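Local coordinates for protein beta-d-glucoside glucohydrolase (PDB 3ZZ1) that probably hydrolyses terminal, non-reducing beta-D-glucosyl residues to release beta-D-glucose, as a secreted family 3 glycoside hydrolase of cellulose degradation, at residues A[295-299]-A[300-304]; A[7-10]-A[11-15]; A[513-516]-A[517-521]. One frame throughout, in Å; residues are numbered along the deposited sequence.

Interactions 1 and 2 are neighbours in space although nearly 300 residues apart in sequence: their centres lie about 11 Å apart, and Leu-298 CD2 of interaction 1 packs on Trp-9 CZ2 of interaction 2 at 3.6 Å. One is the C-terminal end of helix 282-298, the other the start of helix 8-20. Interaction 3 ends helix 510-518 in the family 3 C-terminal region, its centre about 43 Å from that of interaction 1 and 47 Å from that of interaction 2. Like interaction 1, it finishes its helix with a Schellman glycine. The sugar in the model is an N-linked glycan on Asn-310, so it marks no substrate pocket.

Interaction 1: residues A[295-299]-A[300-304]; sequences AWYLT and GQDQA
Asp-302 lies across one face of the Trp-296 indole: its CB sits 3.8 Å from the centroid of the six-membered ring of Trp-296, only 14° off the ring normal, a CH-pi contact. Its CA covers the same face nearer the rim, at 3.5 Å from Trp-296 CZ2. The carboxylate turns the other way, toward Tyr-297, with CG 3.3 Å from Tyr-297 CD1 and OD2 at the ring edge in plane. CG of Asp-302 takes the position between its backbone N and carbonyl carbon (chi1 61°), which swings the acid beside Tyr-297 while CB stays on the indole. Water 2 ties it down further, donating to Asp-302 OD1 and to Tyr-297 O. Water 1 links the edge of the indole to the turn, accepting from Trp-296 NE1 and donating to Gln-301 O at 2.7 Å. An alanine in place of Trp-296 would probably open a gap under the Gln-301 and Asp-302 backbone and leave water 1 without its indole donor.

The Schellman motif that ends the helix holds this layout. Gly-300 has positive phi and donates from N to Tyr-297 O, while Gln-301 N reaches back to Trp-296 O at 3.0 Å, nearly along the C=O axis. A type I turn from Gly-300 to Gln-303 follows. In the last helical turn, Thr-299 OG1 bonds to Ala-295 O at 2.8 Å on a lone pair in the carbonyl plane; the same oxygen also accepts from Thr-299 N.

Outward, Trp-296 meets Tyr-54 edge-to-face and touches Pro-55. Tyr-297 and Leu-298 rest on helix 8-20, while Ala-295, Thr-299 and Gln-301 reach Gln-154 on strand 154-160 of the parallel run of the N-terminal domain sheet.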
loop_
_atom_site.group_PDB
_atom_site.type_symbol
_atom_site.label_atom_id
_atom_site.label_comp_id
_atom_site.label_asym_id
_atom_site.label_seq_id
_atom_site.Cartn_x
_atom_site.Cartn_y
_atom_site.Cartn_z
ATOM N N ALA A 295 3.436 21.227 -10.388
ATOM C CA ALA A 295 2.550 20.317 -9.662
ATOM C C ALA A 295 1.315 21.053 -9.161
ATOM O O ALA A 295 0.209 20.502 -9.138
ATOM C CB ALA A 295 3.294 19.672 -8.497
ATOM N N TRP A 296 1.526 22.306 -8.769
ATOM C CA TRP A 296 0.478 23.204 -8.305
ATOM C C TRP A 296 -0.470 23.554 -9.456
ATOM O O TRP A 296 -1.700 23.507 -9.298
ATOM C CB TRP A 296 1.151 24.449 -7.722
ATOM C CG TRP A 296 0.263 25.472 -7.059
ATOM C CD1 TRP A 296 -0.541 25.288 -5.971
ATOM C CD2 TRP A 296 0.158 26.862 -7.405
ATOM N NE1 TRP A 296 -1.167 26.465 -5.640
ATOM C CE2 TRP A 296 -0.750 27.449 -6.500
ATOM C CE3 TRP A 296 0.740 27.664 -8.398
ATOM C CZ2 TRP A 296 -1.098 28.807 -6.560
ATOM C CZ3 TRP A 296 0.392 29.017 -8.459
ATOM C CH2 TRP A 296 -0.520 29.570 -7.547
ATOM N N TYR A 297 0.100 23.878 -10.618
ATOM C CA TYR A 297 -0.691 24.200 -11.804
ATOM C C TYR A 297 -1.396 22.977 -12.378
ATOM O O TYR A 297 -2.526 23.084 -12.863
ATOM C CB TYR A 297 0.173 24.854 -12.881
ATOM C CG TYR A 297 0.500 26.305 -12.610
ATOM C CD1 TYR A 297 -0.502 27.269 -12.570
ATOM C CD2 TYR A 297 1.816 26.719 -12.413
ATOM C CE1 TYR A 297 -0.205 28.616 -12.326
ATOM C CE2 TYR A 297 2.123 28.058 -12.165
ATOM C CZ TYR A 297 1.107 28.997 -12.123
ATOM O OH TYR A 297 1.407 30.324 -11.885
ATOM N N LEU A 298 -0.720 21.829 -12.320
ATOM C CA LEU A 298 -1.245 20.550 -12.808
ATOM C C LEU A 298 -2.539 20.153 -12.108
ATOM O O LEU A 298 -3.460 19.642 -12.741
ATOM C CB LEU A 298 -0.200 19.434 -12.633
ATOM C CG LEU A 298 -0.574 17.992 -13.027
ATOM C CD1 LEU A 298 -0.486 17.772 -14.519
ATOM C CD2 LEU A 298 0.309 16.988 -12.300
ATOM N N THR A 299 -2.592 20.391 -10.800
ATOM C CA THR A 299 -3.736 20.019 -9.971
ATOM C C THR A 299 -4.768 21.138 -9.881
ATOM O O THR A 299 -5.770 21.002 -9.178
ATOM C CB THR A 299 -3.300 19.637 -8.544
ATOM O OG1 THR A 299 -2.371 20.611 -8.053
ATOM C CG2 THR A 299 -2.643 18.261 -8.529
ATOM N N GLY A 300 -4.512 22.242 -10.582
ATOM C CA GLY A 300 -5.444 23.362 -10.650
ATOM C C GLY A 300 -5.558 24.162 -9.366
ATOM O O GLY A 300 -6.543 24.864 -9.150
ATOM N N GLN A 301 -4.545 24.065 -8.511
ATOM C CA GLN A 301 -4.581 24.727 -7.208
ATOM C C GLN A 301 -4.297 26.230 -7.324
ATOM O O GLN A 301 -4.437 26.968 -6.350
ATOM C CB GLN A 301 -3.622 24.046 -6.226
ATOM C CG GLN A 301 -3.931 22.564 -5.996
ATOM C CD GLN A 301 -2.983 21.882 -5.015
ATOM O OE1 GLN A 301 -3.342 20.875 -4.399
ATOM N NE2 GLN A 301 -1.776 22.421 -4.868
ATOM N N ASP A 302 -3.916 26.670 -8.525
ATOM C CA ASP A 302 -3.697 28.088 -8.810
ATOM C C ASP A 302 -5.008 28.860 -8.929
ATOM O O ASP A 302 -5.035 30.078 -8.731
ATOM C CB ASP A 302 -2.873 28.268 -10.088
ATOM C CG ASP A 302 -3.555 27.686 -11.318
ATOM O OD1 ASP A 302 -3.761 26.453 -11.378
ATOM O OD2 ASP A 302 -3.867 28.469 -12.237
ATOM N N GLN A 303 -6.081 28.147 -9.260
ATOM C CA GLN A 303 -7.395 28.758 -9.427
ATOM C C GLN A 303 -7.931 29.234 -8.083
ATOM O O GLN A 303 -7.719 28.588 -7.053
ATOM C CB GLN A 303 -8.385 27.785 -10.076
ATOM C CG GLN A 303 -7.949 27.255 -11.429
ATOM C CD GLN A 303 -7.933 28.324 -12.504
ATOM O OE1 GLN A 303 -8.978 28.690 -13.050
ATOM N NE2 GLN A 303 -6.746 28.826 -12.818
ATOM N N ALA A 304 -8.611 30.377 -8.108
ATOM C CA ALA A 304 -9.191 30.970 -6.914
ATOM C C ALA A 304 -10.239 30.042 -6.312
ATOM O O ALA A 304 -10.985 29.387 -7.040
ATOM C CB ALA A 304 -9.816 32.317 -7.254
HETATM O O HOH W 1 -3.677 27.259 -3.762
HETATM O O HOH W 2 -3.919 25.216 -13.582
#

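Interaction 2: residues A[7-10]-A[11-15]; sequences TPWG and TAYDK
Tyr-13 N donates to Trp-9 O at 2.9 Å, the shortest hydrogen bond between 7-10 and 11-15, with the donor tilted 31° from the carbonyl plane. The Tyr-13 side chain lies against the same oxygen, CB and CD1 each 3.4 Å from Trp-9 O. Farther out the two aromatics cross at a slant, Tyr-13 CE1 4.0 Å from Trp-9 CE3, and Ala-12 CB lies loosely beside that same indole carbon. A chi1 of -101°, off the staggered positions, keeps the Tyr-13 ring against Trp-9 O, and its OH ends in a hydrogen bond to Pro-230 O in a loop.

The helix starts just before this pair, at Thr-7. This residue is the N-cap, its OG1 accepting from Gly-10 N at 3.3 Å and also bonded to Pro-4 O. Its carbonyl starts the i to i+4 ladder, taking Thr-11 N at 3.0 Å; Pro-8 O and Gly-10 O follow with Ala-12 N and Asp-14 N. Trp-9 also rests on Pro-3, Asn-196 and Pro-230, and Tyr-13 on Arg-291 and Ala-294 of helix 282-298.

The chemistry is therefore split: backbone bonds and one threonine hydroxyl fix the first turn, while the two rings give the start of the helix a largely apolar side toward the protein, with the tyrosine's hydroxyl satisfied by a loop carbonyl.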
loop_
_atom_site.group_PDB
_atom_site.type_symbol
_atom_site.label_atom_id
_atom_site.label_comp_id
_atom_site.label_asym_id
_atom_site.label_seq_id
_atom_site.Cartn_x
_atom_site.Cartn_y
_atom_site.Cartn_z
ATOM N N THR A 7 0.016 17.791 -23.245
ATOM C CA THR A 7 -0.267 16.877 -22.141
ATOM C C THR A 7 -0.438 17.686 -20.852
ATOM O O THR A 7 0.023 18.828 -20.774
ATOM C CB THR A 7 0.850 15.811 -21.956
ATOM O OG1 THR A 7 2.067 16.445 -21.537
ATOM C CG2 THR A 7 1.088 15.017 -23.247
ATOM N N PRO A 8 -1.115 17.108 -19.840
ATOM C CA PRO A 8 -1.301 17.840 -18.586
ATOM C C PRO A 8 0.001 18.406 -17.986
ATOM O O PRO A 8 0.017 19.561 -17.564
ATOM C CB PRO A 8 -1.944 16.794 -17.672
ATOM C CG PRO A 8 -2.744 15.951 -18.617
ATOM C CD PRO A 8 -1.881 15.842 -19.849
ATOM N N TRP A 9 1.074 17.618 -17.968
ATOM C CA TRP A 9 2.370 18.084 -17.447
ATOM C C TRP A 9 3.016 19.152 -18.329
ATOM O O TRP A 9 3.697 20.049 -17.826
ATOM C CB TRP A 9 3.350 16.924 -17.275
ATOM C CG TRP A 9 3.324 16.249 -15.927
ATOM C CD1 TRP A 9 3.009 14.950 -15.679
ATOM C CD2 TRP A 9 3.654 16.832 -14.652
ATOM N NE1 TRP A 9 3.116 14.680 -14.335
ATOM C CE2 TRP A 9 3.506 15.817 -13.681
ATOM C CE3 TRP A 9 4.058 18.109 -14.240
ATOM C CZ2 TRP A 9 3.743 16.037 -12.320
ATOM C CZ3 TRP A 9 4.291 18.327 -12.880
ATOM C CH2 TRP A 9 4.131 17.295 -11.940
ATOM N N GLY A 10 2.812 19.037 -19.641
ATOM C CA GLY A 10 3.355 19.992 -20.608
ATOM C C GLY A 10 2.788 21.385 -20.426
ATOM O O GLY A 10 3.526 22.373 -20.423
ATOM N N THR A 11 1.470 21.453 -20.261
ATOM C CA THR A 11 0.761 22.710 -20.031
ATOM C C THR A 11 1.097 23.278 -18.653
ATOM O O THR A 11 1.260 24.491 -18.507
ATOM C CB THR A 11 -0.767 22.529 -20.208
ATOM O OG1 THR A 11 -1.031 22.044 -21.532
ATOM C CG2 THR A 11 -1.519 23.851 -19.995
ATOM N N ALA A 12 1.220 22.398 -17.659
ATOM C CA ALA A 12 1.629 22.803 -16.311
ATOM C C ALA A 12 3.023 23.420 -16.333
ATOM O O ALA A 12 3.293 24.391 -15.618
ATOM C CB ALA A 12 1.587 21.620 -15.360
ATOM N N TYR A 13 3.900 22.852 -17.158
ATOM C CA TYR A 13 5.261 23.369 -17.326
ATOM C C TYR A 13 5.322 24.762 -17.952
ATOM O O TYR A 13 6.098 25.602 -17.503
ATOM C CB TYR A 13 6.134 22.372 -18.097
ATOM C CG TYR A 13 7.030 21.567 -17.187
ATOM C CD1 TYR A 13 6.495 20.813 -16.136
ATOM C CD2 TYR A 13 8.413 21.572 -17.358
ATOM C CE1 TYR A 13 7.317 20.088 -15.279
ATOM C CE2 TYR A 13 9.242 20.846 -16.510
ATOM C CZ TYR A 13 8.688 20.108 -15.473
ATOM O OH TYR A 13 9.498 19.386 -14.631
ATOM N N ASP A 14 4.498 25.002 -18.970
ATOM C CA ASP A 14 4.384 26.333 -19.588
ATOM C C ASP A 14 3.982 27.377 -18.547
ATOM O O ASP A 14 4.598 28.439 -18.456
ATOM C CB ASP A 14 3.369 26.327 -20.740
ATOM C CG ASP A 14 3.766 25.393 -21.878
ATOM O OD1 ASP A 14 4.967 25.096 -22.038
ATOM O OD2 ASP A 14 2.865 24.955 -22.621
ATOM N N LYS A 15 2.949 27.057 -17.765
ATOM C CA LYS A 15 2.492 27.923 -16.677
ATOM C C LYS A 15 3.573 28.148 -15.624
ATOM O O LYS A 15 3.763 29.278 -15.159
ATOM C CB LYS A 15 1.240 27.347 -16.011
ATOM C CG LYS A 15 -0.025 27.470 -16.825
ATOM C CD LYS A 15 -1.133 26.643 -16.186
ATOM C CE LYS A 15 -2.346 26.532 -17.090
ATOM N NZ LYS A 15 -3.420 25.743 -16.417
#

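Interaction 3: residues A[513-516]-A[517-521]; sequences ALVD and VLWGD
Leu-514 and Leu-518 meet one helical turn apart, their side chains crossing at a slant with Leu-514 CG 3.7 Å from Leu-518 CD1. Leu-514 carries CG opposite its backbone N (chi1 -177°), whereas Leu-518 has CG opposite its carbonyl carbon (chi1 -74°); these different choices bring Leu-518 CD1 up to Leu-514 CG. Beneath them Leu-518 N donates to Leu-514 O in a short, almost linear bond of 2.7 Å, and Leu-518 CB and CG hug that oxygen as well.

The next pair round the helix, Val-515 and Trp-519, also slants: the methyl CG1 of Val-515 comes 3.9 Å from Trp-519 CE3, touching the benzo part of the indole obliquely. Their backbones are joined too, Trp-519 N to Val-515 O at 3.0 Å.

Two acids approach each other across the helix end, five residues apart. Asp-516 OD1 and Asp-521 OD2 stand 4.5 Å from one another, and water 3 donates to both oxygens. Each acid also has a cationic partner, Arg-324 at Asp-516 OD2 and Arg-402 at Asp-521 OD2, which would be expected to offset the repulsion between the carboxylates. Gly-520, at positive phi, turns the chain in the Schellman motif that brings Asp-521 back beside the last turn; Asp-521 CB rests 3.5 Å from Asp-516 O.

All of this closes helix 510-518, a helix of the family 3 C-terminal domain, between two others. Val-515, Leu-518 and Trp-519 face helix 395-404 through Ala-398, Ile-399 and Arg-402, while Ala-513 and Asp-516 touch helix 320-329 at Ala-327 and Arg-328. Leu-518 is joined by a backbone bond to Leu-343, just ahead of strand 348-352.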
loop_
_atom_site.group_PDB
_atom_site.type_symbol
_atom_site.label_atom_id
_atom_site.label_comp_id
_atom_site.label_asym_id
_atom_site.label_seq_id
_atom_site.Cartn_x
_atom_site.Cartn_y
_atom_site.Cartn_z
ATOM N N ALA A 513 -18.251 -4.715 8.565
ATOM C CA ALA A 513 -17.611 -5.493 7.507
ATOM C C ALA A 513 -17.571 -6.990 7.820
ATOM O O ALA A 513 -17.833 -7.821 6.942
ATOM C CB ALA A 513 -16.203 -4.979 7.267
ATOM N N LEU A 514 -17.235 -7.321 9.067
ATOM C CA LEU A 514 -17.089 -8.714 9.490
ATOM C C LEU A 514 -18.440 -9.436 9.510
ATOM O O LEU A 514 -18.550 -10.569 9.042
ATOM C CB LEU A 514 -16.407 -8.790 10.866
ATOM C CG LEU A 514 -16.100 -10.174 11.454
ATOM C CD1 LEU A 514 -15.147 -10.982 10.574
ATOM C CD2 LEU A 514 -15.547 -10.029 12.855
ATOM N N VAL A 515 -19.457 -8.766 10.047
ATOM C CA VAL A 515 -20.819 -9.294 10.082
ATOM C C VAL A 515 -21.358 -9.561 8.669
ATOM O O VAL A 515 -21.966 -10.606 8.433
ATOM C CB VAL A 515 -21.766 -8.366 10.887
ATOM C CG1 VAL A 515 -23.222 -8.779 10.710
ATOM C CG2 VAL A 515 -21.395 -8.388 12.361
ATOM N N ASP A 516 -21.116 -8.628 7.740
ATOM C CA ASP A 516 -21.503 -8.800 6.327
ATOM C C ASP A 516 -21.023 -10.156 5.813
ATOM O O ASP A 516 -21.758 -10.868 5.118
ATOM C CB ASP A 516 -20.911 -7.693 5.432
ATOM C CG ASP A 516 -21.454 -6.295 5.746
ATOM O OD1 ASP A 516 -22.486 -6.154 6.431
ATOM O OD2 ASP A 516 -20.832 -5.316 5.292
ATOM N N VAL A 517 -19.791 -10.507 6.177
ATOM C CA VAL A 517 -19.172 -11.757 5.748
ATOM C C VAL A 517 -19.606 -12.947 6.612
ATOM O O VAL A 517 -20.019 -13.975 6.076
ATOM C CB VAL A 517 -17.625 -11.622 5.672
ATOM C CG1 VAL A 517 -16.950 -12.978 5.602
ATOM C CG2 VAL A 517 -17.231 -10.773 4.471
ATOM N N LEU A 518 -19.527 -12.796 7.936
ATOM C CA LEU A 518 -19.853 -13.881 8.874
ATOM C C LEU A 518 -21.264 -14.439 8.690
ATOM O O LEU A 518 -21.459 -15.649 8.750
ATOM C CB LEU A 518 -19.653 -13.452 10.334
ATOM C CG LEU A 518 -18.246 -13.295 10.934
ATOM C CD1 LEU A 518 -18.366 -12.929 12.406
ATOM C CD2 LEU A 518 -17.376 -14.538 10.768
ATOM N N TRP A 519 -22.235 -13.553 8.471
ATOM C CA TRP A 519 -23.626 -13.962 8.260
ATOM C C TRP A 519 -23.980 -14.189 6.787
ATOM O O TRP A 519 -25.105 -14.570 6.462
ATOM C CB TRP A 519 -24.598 -12.992 8.942
ATOM C CG TRP A 519 -24.983 -13.444 10.334
ATOM C CD1 TRP A 519 -26.066 -14.213 10.681
ATOM C CD2 TRP A 519 -24.276 -13.180 11.553
ATOM N NE1 TRP A 519 -26.079 -14.433 12.043
ATOM C CE2 TRP A 519 -24.994 -13.810 12.602
ATOM C CE3 TRP A 519 -23.109 -12.471 11.865
ATOM C CZ2 TRP A 519 -24.580 -13.750 13.937
ATOM C CZ3 TRP A 519 -22.701 -12.408 13.197
ATOM C CH2 TRP A 519 -23.437 -13.047 14.213
ATOM N N GLY A 520 -23.010 -13.959 5.908
ATOM C CA GLY A 520 -23.167 -14.233 4.485
ATOM C C GLY A 520 -24.072 -13.295 3.711
ATOM O O GLY A 520 -24.622 -13.683 2.684
ATOM N N ASP A 521 -24.231 -12.067 4.199
ATOM C CA ASP A 521 -24.893 -11.008 3.433
ATOM C C ASP A 521 -24.112 -10.782 2.137
ATOM O O ASP A 521 -24.694 -10.547 1.083
ATOM C CB ASP A 521 -24.964 -9.708 4.238
ATOM C CG ASP A 521 -25.957 -9.777 5.393
ATOM O OD1 ASP A 521 -26.587 -10.835 5.602
ATOM O OD2 ASP A 521 -26.110 -8.760 6.097
HETATM O O HOH W 3 -24.960 -6.674 5.419
#